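Long-range contacts in hexokinase (Schistosoma mansoni, PDB 1BDG), which catalyses, as in other members of the hexokinase family, the transfer of phosphate from ATP to glucose and other hexoses, the first step of glycolysis: residues A[293-298]-A[365-370]; A[314-319]-A[348-353]; A[341-346]-A[358-363]. All blocks are in the same frame, centred on the assembly; numbering follows the deposited sequence.

Contact 1: A[293-298]-A[365-370]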
ATOM      1  N   GLU A 293      14.018  -2.667   5.017  1.00 22.09           N
ATOM      2  CA  GLU A 293      14.569  -3.983   5.251  1.00 21.44           C
ATOM      3  C   GLU A 293      15.528  -4.333   4.121  1.00 22.25           C
ATOM      4  O   GLU A 293      16.511  -5.052   4.338  1.00 24.86           O
ATOM      5  CB  GLU A 293      13.426  -4.998   5.386  1.00 19.54           C
ATOM      6  CG  GLU A 293      13.777  -6.341   6.055  1.00 22.43           C
ATOM      7  CD  GLU A 293      14.389  -6.248   7.474  1.00 24.06           C
ATOM      8  OE1 GLU A 293      14.617  -5.131   8.002  1.00 23.00           O
ATOM      9  OE2 GLU A 293      14.677  -7.323   8.049  1.00 19.62           O
ATOM     10  N   LEU A 294      15.305  -3.778   2.935  1.00 20.69           N
ATOM     11  CA  LEU A 294      16.187  -4.075   1.811  1.00 18.49           C
ATOM     12  C   LEU A 294      17.591  -3.539   2.047  1.00 19.99           C
ATOM     13  O   LEU A 294      18.572  -4.238   1.784  1.00 20.14           O
ATOM     14  CB  LEU A 294      15.621  -3.543   0.481  1.00 16.51           C
ATOM     15  CG  LEU A 294      14.845  -4.557  -0.370  1.00 14.12           C
ATOM     16  CD1 LEU A 294      14.237  -3.900  -1.579  1.00 11.73           C
ATOM     17  CD2 LEU A 294      15.759  -5.687  -0.778  1.00 12.33           C
ATOM     18  N   VAL A 295      17.685  -2.299   2.532  1.00 20.36           N
ATOM     19  CA  VAL A 295      18.980  -1.674   2.813  1.00 17.25           C
ATOM     20  C   VAL A 295      19.658  -2.372   3.976  1.00 16.09           C
ATOM     21  O   VAL A 295      20.873  -2.438   4.022  1.00 16.25           O
ATOM     22  CB  VAL A 295      18.859  -0.196   3.153  1.00 18.01           C
ATOM     23  CG1 VAL A 295      20.239   0.407   3.285  1.00 18.03           C
ATOM     24  CG2 VAL A 295      18.054   0.527   2.085  1.00 18.08           C
ATOM     25  N   ARG A 296      18.879  -2.889   4.918  1.00 15.71           N
ATOM     26  CA  ARG A 296      19.462  -3.614   6.038  1.00 15.23           C
ATOM     27  C   ARG A 296      20.091  -4.891   5.510  1.00 14.42           C
ATOM     28  O   ARG A 296      21.202  -5.241   5.901  1.00 17.69           O
ATOM     29  CB  ARG A 296      18.425  -3.986   7.101  1.00 12.97           C
ATOM     30  CG  ARG A 296      19.081  -4.318   8.445  1.00 12.08           C
ATOM     31  CD  ARG A 296      18.106  -4.754   9.489  1.00 12.11           C
ATOM     32  NE  ARG A 296      17.433  -5.976   9.077  1.00 14.01           N
ATOM     33  CZ  ARG A 296      17.898  -7.196   9.298  1.00 15.71           C
ATOM     34  NH1 ARG A 296      19.046  -7.361   9.947  1.00 16.13           N
ATOM     35  NH2 ARG A 296      17.240  -8.250   8.818  1.00 14.91           N
ATOM     36  N   HIS A 297      19.363  -5.604   4.653  1.00 13.06           N
ATOM     37  CA  HIS A 297      19.869  -6.837   4.073  1.00 11.99           C
ATOM     38  C   HIS A 297      21.131  -6.596   3.277  1.00 12.53           C
ATOM     39  O   HIS A 297      22.078  -7.344   3.398  1.00 15.15           O
ATOM     40  CB  HIS A 297      18.810  -7.521   3.218  1.00 10.26           C
ATOM     41  CG  HIS A 297      17.906  -8.408   4.007  1.00  9.33           C
ATOM     42  ND1 HIS A 297      16.870  -7.920   4.769  1.00 12.84           N
ATOM     43  CD2 HIS A 297      17.937  -9.740   4.223  1.00 10.74           C
ATOM     44  CE1 HIS A 297      16.302  -8.913   5.430  1.00 11.80           C
ATOM     45  NE2 HIS A 297      16.934 -10.032   5.113  1.00 11.81           N
ATOM     46  N   ILE A 298      21.156  -5.539   2.480  1.00 12.97           N
ATOM     47  CA  ILE A 298      22.335  -5.226   1.703  1.00 14.19           C
ATOM     48  C   ILE A 298      23.486  -4.987   2.679  1.00 16.16           C
ATOM     49  O   ILE A 298      24.545  -5.597   2.554  1.00 17.14           O
ATOM     50  CB  ILE A 298      22.104  -3.974   0.829  1.00 15.27           C
ATOM     51  CG1 ILE A 298      20.978  -4.241  -0.176  1.00 13.08           C
ATOM     52  CG2 ILE A 298      23.403  -3.585   0.119  1.00 13.59           C
ATOM     53  CD1 ILE A 298      20.190  -3.015  -0.570  1.00 10.39           C
ATOM     54  N   TYR A 365      24.245   5.193  -0.917  1.00 18.99           N
ATOM     55  CA  TYR A 365      24.107   4.651  -2.257  1.00 17.62           C
ATOM     56  C   TYR A 365      23.146   3.460  -2.185  1.00 18.33           C
ATOM     57  O   TYR A 365      22.281   3.291  -3.046  1.00 20.33           O
ATOM     58  CB  TYR A 365      25.476   4.221  -2.779  1.00 17.99           C
ATOM     59  CG  TYR A 365      25.477   3.735  -4.203  1.00 16.39           C
ATOM     60  CD1 TYR A 365      25.363   4.626  -5.264  1.00 15.15           C
ATOM     61  CD2 TYR A 365      25.623   2.377  -4.488  1.00 16.30           C
ATOM     62  CE1 TYR A 365      25.398   4.176  -6.578  1.00 18.01           C
ATOM     63  CE2 TYR A 365      25.657   1.914  -5.791  1.00 17.53           C
ATOM     64  CZ  TYR A 365      25.549   2.813  -6.833  1.00 19.63           C
ATOM     65  OH  TYR A 365      25.619   2.353  -8.121  1.00 20.17           O
ATOM     66  N   ALA A 366      23.275   2.651  -1.141  1.00 16.94           N
ATOM     67  CA  ALA A 366      22.390   1.514  -0.971  1.00 16.21           C
ATOM     68  C   ALA A 366      20.936   2.005  -0.891  1.00 16.10           C
ATOM     69  O   ALA A 366      20.072   1.461  -1.565  1.00 17.26           O
ATOM     70  CB  ALA A 366      22.789   0.709   0.267  1.00 14.59           C
ATOM     71  N   CYS A 367      20.687   3.066  -0.119  1.00 16.39           N
ATOM     72  CA  CYS A 367      19.348   3.672   0.017  1.00 17.40           C
ATOM     73  C   CYS A 367      18.816   4.149  -1.337  1.00 17.76           C
ATOM     74  O   CYS A 367      17.726   3.765  -1.750  1.00 17.17           O
ATOM     75  CB  CYS A 367      19.368   4.891   0.954  1.00 15.42           C
ATOM     76  SG  CYS A 367      19.528   4.575   2.724  1.00 20.74           S
ATOM     77  N   GLU A 368      19.567   5.051  -1.973  1.00 18.93           N
ATOM     78  CA  GLU A 368      19.239   5.606  -3.287  1.00 19.08           C
ATOM     79  C   GLU A 368      18.861   4.511  -4.295  1.00 19.04           C
ATOM     80  O   GLU A 368      17.883   4.646  -5.024  1.00 18.61           O
ATOM     81  CB  GLU A 368      20.437   6.411  -3.836  1.00 21.24           C
ATOM     82  CG  GLU A 368      20.275   6.849  -5.287  1.00 25.04           C
ATOM     83  CD  GLU A 368      21.586   7.275  -5.951  1.00 28.00           C
ATOM     84  OE1 GLU A 368      22.436   6.401  -6.252  1.00 27.52           O
ATOM     85  OE2 GLU A 368      21.754   8.488  -6.208  1.00 29.56           O
ATOM     86  N   MET A 369      19.648   3.439  -4.346  1.00 18.01           N
ATOM     87  CA  MET A 369      19.386   2.343  -5.265  1.00 17.42           C
ATOM     88  C   MET A 369      18.021   1.752  -4.991  1.00 17.65           C
ATOM     89  O   MET A 369      17.169   1.689  -5.879  1.00 19.25           O
ATOM     90  CB  MET A 369      20.438   1.234  -5.138  1.00 17.54           C
ATOM     91  CG  MET A 369      21.810   1.590  -5.659  1.00 16.47           C
ATOM     92  SD  MET A 369      21.760   2.379  -7.249  1.00 13.80           S
ATOM     93  CE  MET A 369      22.041   1.008  -8.323  1.00 13.04           C
ATOM     94  N   VAL A 370      17.809   1.357  -3.743  1.00 16.76           N
ATOM     95  CA  VAL A 370      16.559   0.751  -3.337  1.00 15.68           C
ATOM     96  C   VAL A 370      15.357   1.649  -3.539  1.00 15.43           C
ATOM     97  O   VAL A 370      14.354   1.223  -4.080  1.00 17.58           O
ATOM     98  CB  VAL A 370      16.628   0.306  -1.872  1.00 15.53           C
ATOM     99  CG1 VAL A 370      15.272  -0.210  -1.393  1.00  9.58           C
ATOM    100  CG2 VAL A 370      17.720  -0.761  -1.720  1.00 13.79           C
TER
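Val370 overlaps three side chains of helix 288-304 at once, one methyl turned to Leu294 and the other to Val295 and Ile298. This is helix-helix packing within the large subdomain of hexokinase, an enzyme that shares its core fold with actin. The short segments 293-298 and 365-370 run at 135° to one another, with their axes 9.4 Å apart at closest approach. The first torsion of Val370 explains how its methyls are shared out. CG1 stands anti to the backbone N (chi1 174°) and meets Leu294, its distance to Leu294 CD1 being 3.8 Å. CG2, anti to the carbonyl carbon, reaches Ile298 CD1 at 3.5 Å, and the two side chains lie alongside each other, pointing opposite ways.

Val295 forms the second half of the interface. Its CG1 rests on Ala366 CB at 4.0 Å, while its CG2 lies against CA of Cys367 as well as Val370 CG2. The backbones come nearest here, Val295 CA and Ala366 CA being 6.0 Å apart, which suits a side chain as short as alanine. No hydrogen bond crosses between the two segments, and every touching residue is buried, so the join is wholly a matter of fitted apolar groups. Leu328, assigned to the ATP site by similarity, touches both Val295 and Cys367 and extends the same apolar layer.

Some polar groups of segment 293-298 pair with one another. Arg296 grips the Glu293 carboxylate side-on, NE to OE1 and NH2 to OE2, both bonds belonging to a salt bridge, with NH2 to OE2 at 2.8 Å. One turn after Glu293, His297 N and His297 ND1 converge on Glu293 O from opposite faces of its carbonyl plane, the ring nitrogen at 2.9 Å.

Contact 2: A[314-319]-A[348-353]; sequences PERLKV and DDLHVP
Leu317 and Leu350 cross at about a right angle, and the four branch tips meet where they do: Leu350 CD1 sits against both methyls of Leu317, 3.7 Å from CD2, and Leu350 CD2 also faces Leu317 CD2. Beside this crossing Pro314 lies slantwise to Val352. Its CG touches both valine methyls, the closer being Val352 CG2 at 3.8 Å, and the pyrrolidine of Pro353 adds its CD at 4.0 Å from Pro314 CG.

Arg316, for its part, follows the backbone of its partner. Its CG is anti to the backbone N (chi1 174°), and the chain then bends at chi2 (99°), which sets CD off in a new direction. The aliphatic part thus passes Leu350, with Arg316 CB 3.6 Å from Leu350 O, before the guanidinium arrives with Asp349 O over one of its faces. NH1 is 3.3 Å from that oxygen, but the angle is too poor for a hydrogen bond. The Asp349 carboxylate is more remote still, its OD1 6.6 Å from Arg316 NH1, and forms no salt bridge with it.

Segment 348-353 carries the chain out of helix 340-349. His351 leaves helical geometry with a positive phi (52°), Val352 N bonds back to Leu346 O and the side chains of Val352 and Leu346 touch. Tyr327, assigned to the ATP site by similarity, borders Arg316, Asp349 and Leu350, while Leu323 backs the leucine pair.

A loop with a short 3-10 turn and the end of helix 340-349 are therefore joined without a hydrogen bond between them. Apolar packing does most of the work; Asp349 O over the guanidinium face probably adds a modest electrostatic attraction, while Arg316 NE and NH2 make their hydrogen bonds elsewhere in the structure.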
ATOM      1  N   PRO A 314      26.502  -4.204  14.175  1.00 21.46           N
ATOM      2  CA  PRO A 314      25.989  -3.694  15.456  1.00 22.97           C
ATOM      3  C   PRO A 314      24.802  -4.520  15.933  1.00 24.46           C
ATOM      4  O   PRO A 314      23.994  -4.983  15.111  1.00 24.37           O
ATOM      5  CB  PRO A 314      25.519  -2.280  15.116  1.00 21.97           C
ATOM      6  CG  PRO A 314      26.216  -1.948  13.822  1.00 23.25           C
ATOM      7  CD  PRO A 314      26.211  -3.257  13.087  1.00 22.77           C
ATOM      8  N   GLU A 315      24.668  -4.643  17.256  1.00 24.53           N
ATOM      9  CA  GLU A 315      23.586  -5.410  17.887  1.00 24.59           C
ATOM     10  C   GLU A 315      22.234  -5.080  17.265  1.00 25.02           C
ATOM     11  O   GLU A 315      21.498  -5.981  16.861  1.00 26.53           O
ATOM     12  CB  GLU A 315      23.557  -5.140  19.403  1.00 23.65           C
ATOM     13  N   ARG A 316      21.952  -3.783  17.148  1.00 25.26           N
ATOM     14  CA  ARG A 316      20.707  -3.272  16.578  1.00 25.48           C
ATOM     15  C   ARG A 316      20.348  -3.897  15.228  1.00 24.85           C
ATOM     16  O   ARG A 316      19.303  -4.536  15.096  1.00 25.71           O
ATOM     17  CB  ARG A 316      20.789  -1.752  16.453  1.00 26.27           C
ATOM     18  CG  ARG A 316      19.605  -1.116  15.728  1.00 29.49           C
ATOM     19  CD  ARG A 316      18.535  -0.528  16.662  1.00 31.80           C
ATOM     20  NE  ARG A 316      17.329  -0.171  15.898  1.00 33.58           N
ATOM     21  CZ  ARG A 316      16.513   0.848  16.164  1.00 32.43           C
ATOM     22  NH1 ARG A 316      16.756   1.661  17.194  1.00 31.32           N
ATOM     23  NH2 ARG A 316      15.440   1.043  15.399  1.00 29.73           N
ATOM     24  N   LEU A 317      21.228  -3.755  14.245  1.00 23.41           N
ATOM     25  CA  LEU A 317      21.001  -4.309  12.904  1.00 21.77           C
ATOM     26  C   LEU A 317      20.970  -5.849  12.820  1.00 22.00           C
ATOM     27  O   LEU A 317      21.188  -6.427  11.747  1.00 20.58           O
ATOM     28  CB  LEU A 317      22.036  -3.748  11.923  1.00 19.78           C
ATOM     29  CG  LEU A 317      21.866  -2.259  11.619  1.00 20.68           C
ATOM     30  CD1 LEU A 317      23.160  -1.664  11.067  1.00 18.83           C
ATOM     31  CD2 LEU A 317      20.676  -2.069  10.673  1.00 18.29           C
ATOM     32  N   LYS A 318      20.804  -6.508  13.966  1.00 22.83           N
ATOM     33  CA  LYS A 318      20.708  -7.961  13.997  1.00 23.65           C
ATOM     34  C   LYS A 318      19.224  -8.264  14.117  1.00 25.51           C
ATOM     35  O   LYS A 318      18.730  -9.240  13.555  1.00 25.21           O
ATOM     36  CB  LYS A 318      21.480  -8.544  15.181  1.00 24.37           C
ATOM     37  CG  LYS A 318      23.022  -8.574  14.970  1.00 23.30           C
ATOM     38  N   VAL A 319      18.525  -7.375  14.825  1.00 26.76           N
ATOM     39  CA  VAL A 319      17.076  -7.414  15.065  1.00 24.81           C
ATOM     40  C   VAL A 319      16.371  -6.994  13.760  1.00 23.49           C
ATOM     41  O   VAL A 319      16.687  -5.942  13.196  1.00 23.71           O
ATOM     42  CB  VAL A 319      16.707  -6.345  16.141  1.00 25.68           C
ATOM     43  CG1 VAL A 319      15.204  -6.367  16.464  1.00 28.40           C
ATOM     44  CG2 VAL A 319      17.536  -6.542  17.393  1.00 25.50           C
ATOM     45  N   ASP A 348      23.299   7.455  15.409  1.00 21.68           N
ATOM     46  CA  ASP A 348      22.167   7.740  16.262  1.00 22.67           C
ATOM     47  C   ASP A 348      20.960   6.803  16.235  1.00 23.19           C
ATOM     48  O   ASP A 348      20.448   6.412  17.303  1.00 23.86           O
ATOM     49  CB  ASP A 348      21.716   9.164  16.027  1.00 23.10           C
ATOM     50  CG  ASP A 348      22.320  10.103  17.001  1.00 23.90           C
ATOM     51  OD1 ASP A 348      21.926   9.985  18.179  1.00 23.37           O
ATOM     52  OD2 ASP A 348      23.184  10.929  16.601  1.00 24.20           O
ATOM     53  N   ASP A 349      20.441   6.508  15.046  1.00 21.75           N
ATOM     54  CA  ASP A 349      19.287   5.632  14.974  1.00 22.11           C
ATOM     55  C   ASP A 349      19.740   4.182  15.138  1.00 22.98           C
ATOM     56  O   ASP A 349      19.251   3.486  16.025  1.00 23.43           O
ATOM     57  CB  ASP A 349      18.490   5.854  13.677  1.00 22.80           C
ATOM     58  CG  ASP A 349      17.828   7.239  13.615  1.00 23.62           C
ATOM     59  OD1 ASP A 349      17.342   7.738  14.661  1.00 24.07           O
ATOM     60  OD2 ASP A 349      17.800   7.836  12.515  1.00 23.86           O
ATOM     61  N   LEU A 350      20.760   3.771  14.384  1.00 24.18           N
ATOM     62  CA  LEU A 350      21.267   2.392  14.464  1.00 25.06           C
ATOM     63  C   LEU A 350      22.390   2.174  15.490  1.00 27.19           C
ATOM     64  O   LEU A 350      22.862   1.042  15.682  1.00 28.09           O
ATOM     65  CB  LEU A 350      21.737   1.912  13.092  1.00 22.86           C
ATOM     66  CG  LEU A 350      20.703   1.997  11.969  1.00 22.93           C
ATOM     67  CD1 LEU A 350      21.313   1.542  10.649  1.00 22.30           C
ATOM     68  CD2 LEU A 350      19.475   1.165  12.321  1.00 22.33           C
ATOM     69  N   HIS A 351      22.824   3.248  16.143  1.00 25.85           N
ATOM     70  CA  HIS A 351      23.890   3.155  17.136  1.00 27.29           C
ATOM     71  C   HIS A 351      25.175   2.436  16.644  1.00 26.62           C
ATOM     72  O   HIS A 351      25.901   1.854  17.469  1.00 28.28           O
ATOM     73  CB  HIS A 351      23.394   2.453  18.406  1.00 27.62           C
ATOM     74  CG  HIS A 351      22.122   3.013  18.965  1.00 32.36           C
ATOM     75  ND1 HIS A 351      21.387   3.997  18.334  1.00 33.97           N
ATOM     76  CD2 HIS A 351      21.440   2.705  20.096  1.00 33.57           C
ATOM     77  CE1 HIS A 351      20.304   4.268  19.049  1.00 33.06           C
ATOM     78  NE2 HIS A 351      20.316   3.498  20.124  1.00 33.64           N
ATOM     79  N   VAL A 352      25.444   2.397  15.339  1.00 22.94           N
ATOM     80  CA  VAL A 352      26.675   1.752  14.884  1.00 21.50           C
ATOM     81  C   VAL A 352      27.817   2.397  15.684  1.00 21.46           C
ATOM     82  O   VAL A 352      27.945   3.621  15.694  1.00 21.15           O
ATOM     83  CB  VAL A 352      26.948   2.003  13.391  1.00 21.40           C
ATOM     84  CG1 VAL A 352      28.199   1.249  12.955  1.00 21.33           C
ATOM     85  CG2 VAL A 352      25.772   1.566  12.549  1.00 24.18           C
ATOM     86  N   PRO A 353      28.642   1.586  16.369  1.00 20.65           N
ATOM     87  CA  PRO A 353      29.800   1.943  17.211  1.00 22.69           C
ATOM     88  C   PRO A 353      30.877   2.860  16.593  1.00 22.89           C
ATOM     89  O   PRO A 353      31.113   3.964  17.081  1.00 24.20           O
ATOM     90  CB  PRO A 353      30.384   0.575  17.558  1.00 22.28           C
ATOM     91  CG  PRO A 353      29.188  -0.282  17.612  1.00 20.72           C
ATOM     92  CD  PRO A 353      28.447   0.131  16.376  1.00 20.12           C
TER

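Contact 3: A[341-346]-A[358-363]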
ATOM      1  N   ASN A 341      22.894  13.372   7.063  1.00 25.11           N
ATOM      2  CA  ASN A 341      21.738  12.581   7.472  1.00 23.02           C
ATOM      3  C   ASN A 341      22.053  11.095   7.528  1.00 22.30           C
ATOM      4  O   ASN A 341      21.517  10.382   8.384  1.00 23.75           O
ATOM      5  CB  ASN A 341      20.560  12.828   6.541  1.00 23.01           C
ATOM      6  CG  ASN A 341      19.890  14.162   6.794  1.00 21.95           C
ATOM      7  OD1 ASN A 341      19.894  15.042   5.927  1.00 21.19           O
ATOM      8  ND2 ASN A 341      19.309  14.320   7.977  1.00 21.18           N
ATOM      9  N   THR A 342      22.907  10.630   6.614  1.00 20.64           N
ATOM     10  CA  THR A 342      23.303   9.226   6.573  1.00 19.10           C
ATOM     11  C   THR A 342      24.097   8.967   7.831  1.00 19.18           C
ATOM     12  O   THR A 342      23.738   8.110   8.637  1.00 18.65           O
ATOM     13  CB  THR A 342      24.191   8.917   5.360  1.00 18.21           C
ATOM     14  OG1 THR A 342      23.506   9.289   4.162  1.00 19.25           O
ATOM     15  CG2 THR A 342      24.523   7.439   5.294  1.00 16.41           C
ATOM     16  N   HIS A 343      25.128   9.781   8.023  1.00 20.36           N
ATOM     17  CA  HIS A 343      26.005   9.694   9.185  1.00 21.51           C
ATOM     18  C   HIS A 343      25.231   9.622  10.502  1.00 19.92           C
ATOM     19  O   HIS A 343      25.407   8.691  11.293  1.00 19.93           O
ATOM     20  CB  HIS A 343      26.955  10.888   9.207  1.00 23.10           C
ATOM     21  CG  HIS A 343      27.990  10.813  10.279  1.00 23.93           C
ATOM     22  ND1 HIS A 343      29.110  10.013  10.179  1.00 26.46           N
ATOM     23  CD2 HIS A 343      28.071  11.427  11.480  1.00 25.30           C
ATOM     24  CE1 HIS A 343      29.833  10.138  11.277  1.00 26.06           C
ATOM     25  NE2 HIS A 343      29.224  10.990  12.082  1.00 26.75           N
ATOM     26  N   TYR A 344      24.370  10.598  10.731  1.00 20.36           N
ATOM     27  CA  TYR A 344      23.578  10.619  11.943  1.00 20.28           C
ATOM     28  C   TYR A 344      22.790   9.323  12.087  1.00 19.13           C
ATOM     29  O   TYR A 344      22.633   8.820  13.195  1.00 19.58           O
ATOM     30  CB  TYR A 344      22.628  11.828  11.945  1.00 21.58           C
ATOM     31  CG  TYR A 344      21.452  11.718  12.913  1.00 24.65           C
ATOM     32  CD1 TYR A 344      20.280  11.037  12.549  1.00 23.90           C
ATOM     33  CD2 TYR A 344      21.500  12.303  14.180  1.00 24.71           C
ATOM     34  CE1 TYR A 344      19.196  10.940  13.418  1.00 23.04           C
ATOM     35  CE2 TYR A 344      20.413  12.210  15.060  1.00 24.52           C
ATOM     36  CZ  TYR A 344      19.267  11.526  14.669  1.00 23.98           C
ATOM     37  OH  TYR A 344      18.198  11.421  15.533  1.00 23.38           O
ATOM     38  N   MET A 345      22.312   8.775  10.975  1.00 18.36           N
ATOM     39  CA  MET A 345      21.512   7.554  11.022  1.00 18.36           C
ATOM     40  C   MET A 345      22.280   6.380  11.572  1.00 17.08           C
ATOM     41  O   MET A 345      21.834   5.723  12.512  1.00 16.89           O
ATOM     42  CB  MET A 345      20.965   7.195   9.643  1.00 18.63           C
ATOM     43  CG  MET A 345      20.137   5.919   9.632  1.00 18.08           C
ATOM     44  SD  MET A 345      19.585   5.541   7.970  1.00 18.06           S
ATOM     45  CE  MET A 345      20.749   4.297   7.497  1.00 18.04           C
ATOM     46  N   LEU A 346      23.442   6.127  10.986  1.00 17.46           N
ATOM     47  CA  LEU A 346      24.278   5.017  11.403  1.00 17.74           C
ATOM     48  C   LEU A 346      24.587   5.072  12.902  1.00 18.25           C
ATOM     49  O   LEU A 346      24.356   4.092  13.618  1.00 16.08           O
ATOM     50  CB  LEU A 346      25.580   4.997  10.599  1.00 17.83           C
ATOM     51  CG  LEU A 346      25.559   4.907   9.067  1.00 17.70           C
ATOM     52  CD1 LEU A 346      26.919   4.402   8.571  1.00 16.17           C
ATOM     53  CD2 LEU A 346      24.442   3.967   8.608  1.00 19.13           C
ATOM     54  N   ILE A 358      33.488   6.218   4.244  1.00 22.08           N
ATOM     55  CA  ILE A 358      33.128   5.218   3.240  1.00 20.03           C
ATOM     56  C   ILE A 358      31.809   4.551   3.600  1.00 20.41           C
ATOM     57  O   ILE A 358      30.973   4.321   2.736  1.00 19.41           O
ATOM     58  CB  ILE A 358      34.136   4.083   3.103  1.00 19.96           C
ATOM     59  CG1 ILE A 358      35.292   4.257   4.073  1.00 19.79           C
ATOM     60  CG2 ILE A 358      34.544   3.920   1.650  1.00 16.38           C
ATOM     61  CD1 ILE A 358      35.914   2.925   4.473  1.00 23.43           C
ATOM     62  N   ASP A 359      31.620   4.258   4.885  1.00 19.82           N
ATOM     63  CA  ASP A 359      30.410   3.586   5.328  1.00 19.63           C
ATOM     64  C   ASP A 359      29.186   4.427   5.022  1.00 20.96           C
ATOM     65  O   ASP A 359      28.170   3.914   4.528  1.00 19.12           O
ATOM     66  CB  ASP A 359      30.478   3.277   6.822  1.00 19.74           C
ATOM     67  CG  ASP A 359      31.661   2.407   7.190  1.00 17.97           C
ATOM     68  OD1 ASP A 359      31.951   1.421   6.479  1.00 16.33           O
ATOM     69  OD2 ASP A 359      32.293   2.716   8.211  1.00 17.33           O
ATOM     70  N   ASN A 360      29.300   5.721   5.314  1.00 20.74           N
ATOM     71  CA  ASN A 360      28.219   6.664   5.072  1.00 19.86           C
ATOM     72  C   ASN A 360      27.937   6.726   3.579  1.00 20.82           C
ATOM     73  O   ASN A 360      26.783   6.585   3.147  1.00 22.22           O
ATOM     74  CB  ASN A 360      28.605   8.045   5.590  1.00 21.08           C
ATOM     75  CG  ASN A 360      28.632   8.120   7.101  1.00 22.02           C
ATOM     76  OD1 ASN A 360      29.230   9.032   7.675  1.00 22.23           O
ATOM     77  ND2 ASN A 360      27.941   7.198   7.760  1.00 24.59           N
ATOM     78  N   ARG A 361      28.991   6.909   2.789  1.00 19.68           N
ATOM     79  CA  ARG A 361      28.860   6.974   1.336  1.00 20.57           C
ATOM     80  C   ARG A 361      28.229   5.687   0.776  1.00 20.28           C
ATOM     81  O   ARG A 361      27.253   5.738   0.025  1.00 20.58           O
ATOM     82  CB  ARG A 361      30.219   7.239   0.685  1.00 19.34           C
ATOM     83  CG  ARG A 361      30.151   7.183  -0.818  1.00 23.26           C
ATOM     84  CD  ARG A 361      31.221   7.996  -1.487  1.00 24.81           C
ATOM     85  NE  ARG A 361      31.967   7.221  -2.471  1.00 25.61           N
ATOM     86  CZ  ARG A 361      32.861   7.745  -3.302  1.00 27.41           C
ATOM     87  NH1 ARG A 361      33.102   9.060  -3.268  1.00 30.38           N
ATOM     88  NH2 ARG A 361      33.544   6.960  -4.130  1.00 25.12           N
ATOM     89  N   ILE A 362      28.796   4.540   1.152  1.00 19.86           N
ATOM     90  CA  ILE A 362      28.295   3.225   0.740  1.00 17.54           C
ATOM     91  C   ILE A 362      26.819   3.070   1.130  1.00 18.11           C
ATOM     92  O   ILE A 362      26.018   2.642   0.313  1.00 18.79           O
ATOM     93  CB  ILE A 362      29.127   2.066   1.395  1.00 16.97           C
ATOM     94  CG1 ILE A 362      30.460   1.888   0.664  1.00 13.59           C
ATOM     95  CG2 ILE A 362      28.323   0.779   1.471  1.00 13.09           C
ATOM     96  CD1 ILE A 362      31.374   0.896   1.308  1.00 10.66           C
ATOM     97  N   VAL A 363      26.460   3.464   2.352  1.00 17.45           N
ATOM     98  CA  VAL A 363      25.079   3.344   2.820  1.00 18.07           C
ATOM     99  C   VAL A 363      24.060   4.259   2.123  1.00 18.35           C
ATOM    100  O   VAL A 363      22.920   3.851   1.905  1.00 18.65           O
ATOM    101  CB  VAL A 363      24.988   3.466   4.368  1.00 17.30           C
ATOM    102  CG1 VAL A 363      23.546   3.514   4.829  1.00 18.03           C
ATOM    103  CG2 VAL A 363      25.645   2.273   5.015  1.00 17.47           C
TER
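Where two consecutive helices, 340-349 and 357-389, pack at a steep angle, His343 and Asn360 supply the polar link and also the closest approach of the two backbones, CA to CA 5.6 Å. The imidazole donates through ND1 to Asn360 OD1 over 2.7 Å, with an N-H...O angle of 151°. The donor lies in the amide carbonyl plane, on a lone pair, and the oxygen lies close to the ring plane, although ring and amide are themselves 88° apart. His343 CG stands anti to the backbone N (chi1 -174°), which puts CG on the side of Asn360. Asn360 ND2, the other end of the amide, is turned toward Leu346 CD1.

The helix pair belongs to the large subdomain, and much of its buried side is apolar. Val363 CG1 takes contacts from two directions: Leu346 CD2 at 3.9 Å, where the side chains run side by side with their ends pointing opposite ways, and Met345 CE, also at 3.9 Å. Thr342 turns its methyl CG2 to Asn360 and Val363, while its OG1 is hydrogen-bonded to Asp334. Across from Leu346 CD1, at 4.1 Å, lies Asp359 CB. The Asp359 carboxylate accepts from the backbone N of Glu356, consistent with one half of a capping box at the start of helix 357-389, and forms a salt bridge with Arg310.

How the contacts relate
Contacts 1 and 3 share helix 357-389, their centres 12 Å apart, but segment 293-298 meets segment 365-370 at 135°, and 341-346 meets 358-363 at 107°. Contact 2 lies 13 Å from contact 3 and 15 Å from contact 1, centre to centre. Probable backbone hydrogen bonds tie it to contact 3, among them Leu350 N to Met345 O at 2.9 Å; a weak side-chain-to-backbone bond, Arg296 NH1 to Leu317 O, ties it to contact 1. None of the three contacts includes a glucose-pocket residue. All three instead border helix 327-331: nearest side-chain atoms are about 3 Å from Leu328 (Cys367) or Tyr327 (Arg316, Met345), residues assigned to the ATP site by similarity.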